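Local coordinates for protein antitoxin RnlB (Escherichia coli, PDB 6Y2P) that acts as the labile antitoxin of a type II toxin-antitoxin system, inhibiting the endonuclease activity of its cognate toxin RnlA but not that of LsoA, at residues D51-A55 against N56-W60. Numbering follows the deposited sequence.
Sequences DLLCA and NGPEW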
# COMPACT_ATOMS: atom_id res chain seq x y z
N ASP C 51 -7.67 6.74 29.65
CA ASP C 51 -7.97 7.44 28.39
C ASP C 51 -6.66 7.72 27.65
O ASP C 51 -5.84 8.53 28.10
CB ASP C 51 -8.73 8.73 28.66
CG ASP C 51 -8.94 9.56 27.41
OD1 ASP C 51 -8.56 9.11 26.30
OD2 ASP C 51 -9.52 10.65 27.52
N LEU C 52 -6.44 7.09 26.50
CA LEU C 52 -5.16 7.24 25.83
C LEU C 52 -5.21 8.17 24.62
O LEU C 52 -4.29 8.12 23.77
CB LEU C 52 -4.63 5.87 25.43
CG LEU C 52 -4.67 4.76 26.50
CD1 LEU C 52 -4.27 3.39 25.92
CD2 LEU C 52 -3.75 5.09 27.66
N LEU C 53 -6.20 9.08 24.58
CA LEU C 53 -6.46 9.88 23.37
C LEU C 53 -5.19 10.56 22.84
O LEU C 53 -4.90 10.48 21.64
CB LEU C 53 -7.52 10.93 23.65
CG LEU C 53 -7.67 11.94 22.50
CD1 LEU C 53 -8.30 11.20 21.35
CD2 LEU C 53 -8.44 13.22 22.83
N CYS C 54 -4.40 11.18 23.72
CA CYS C 54 -3.26 11.93 23.21
C CYS C 54 -2.11 11.02 22.77
O CYS C 54 -1.29 11.44 21.95
CB CYS C 54 -2.72 12.87 24.29
SG CYS C 54 -3.83 14.26 24.74
N ALA C 55 -2.15 9.74 23.10
CA ALA C 55 -1.14 8.87 22.54
C ALA C 55 -1.67 8.05 21.38
O ALA C 55 -0.92 7.72 20.45
CB ALA C 55 -0.60 7.94 23.63
N ASN C 56 -2.97 7.78 21.41
CA ASN C 56 -3.58 6.85 20.49
C ASN C 56 -4.50 7.49 19.46
O ASN C 56 -4.83 6.84 18.47
CB ASN C 56 -4.34 5.81 21.32
CG ASN C 56 -3.42 4.64 21.74
OD1 ASN C 56 -2.23 4.60 21.36
ND2 ASN C 56 -3.98 3.69 22.47
N GLY C 57 -4.81 8.77 19.58
CA GLY C 57 -5.82 9.36 18.73
C GLY C 57 -7.22 8.90 19.10
O GLY C 57 -7.41 8.07 20.00
N PRO C 58 -8.23 9.40 18.39
CA PRO C 58 -9.63 9.01 18.67
C PRO C 58 -9.98 7.66 18.05
O PRO C 58 -10.83 7.56 17.16
CB PRO C 58 -10.41 10.17 18.05
CG PRO C 58 -9.63 10.44 16.81
CD PRO C 58 -8.15 10.12 17.11
N GLU C 59 -9.31 6.60 18.51
CA GLU C 59 -9.33 5.29 17.88
C GLU C 59 -10.16 4.31 18.71
O GLU C 59 -10.61 4.63 19.82
CB GLU C 59 -7.91 4.77 17.67
CG GLU C 59 -7.28 5.24 16.37
CD GLU C 59 -8.06 4.72 15.16
OE1 GLU C 59 -8.81 3.73 15.32
OE2 GLU C 59 -7.95 5.31 14.06
N TRP C 60 -10.34 3.09 18.17
CA TRP C 60 -11.20 2.10 18.81
C TRP C 60 -10.60 1.55 20.11
O TRP C 60 -11.33 0.92 20.89
CB TRP C 60 -11.50 0.96 17.85
CG TRP C 60 -10.28 0.34 17.26
CD1 TRP C 60 -9.65 0.69 16.09
CD2 TRP C 60 -9.51 -0.73 17.82
NE1 TRP C 60 -8.54 -0.11 15.88
CE2 TRP C 60 -8.43 -0.98 16.93
CE3 TRP C 60 -9.63 -1.50 18.97
CZ2 TRP C 60 -7.50 -1.96 17.18
CZ3 TRP C 60 -8.70 -2.49 19.20
CH2 TRP C 60 -7.65 -2.71 18.31
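The side chains of Leu52 and Asn56 run alongside each other, and their main chains are joined: Asn56 N donates to Leu52 O at 2.7 Å with an N-H...O angle of 145°. Leu52 O also accepts from Ala55 N, so one carbonyl takes donors three and four residues on, as in a short helical turn. Gly57 N donates to Leu53 O at 2.7 Å, adding the next i+4 bond. Beside this backbone frame, Leu52 CD1 rests 3.5 Å from Asn56 ND2, flanking the amide without bonding to it. Leu53, with CG anti to its backbone N (chi1 171°), carries CD1 against the peptide linking Gly57 to Pro58, 3.5 Å from Pro58 N. Gly57 leaves helical geometry there with positive phi (73°), and Pro58 centres an inverse gamma turn.

In the next shell, Asp51 OD1 receives Leu53 N at 2.9 Å, an Asx turn at the helix start, and forms a salt bridge with Arg62. Asn56 ND2 bonds Asn61 O and backbone of another protein's chain, two partners that probably fix the amide's rotation. The helix end thus presents the Asn56 amide to a protein-protein interface, while the following loop carries the Glu59 carboxylate to a basic side chain there.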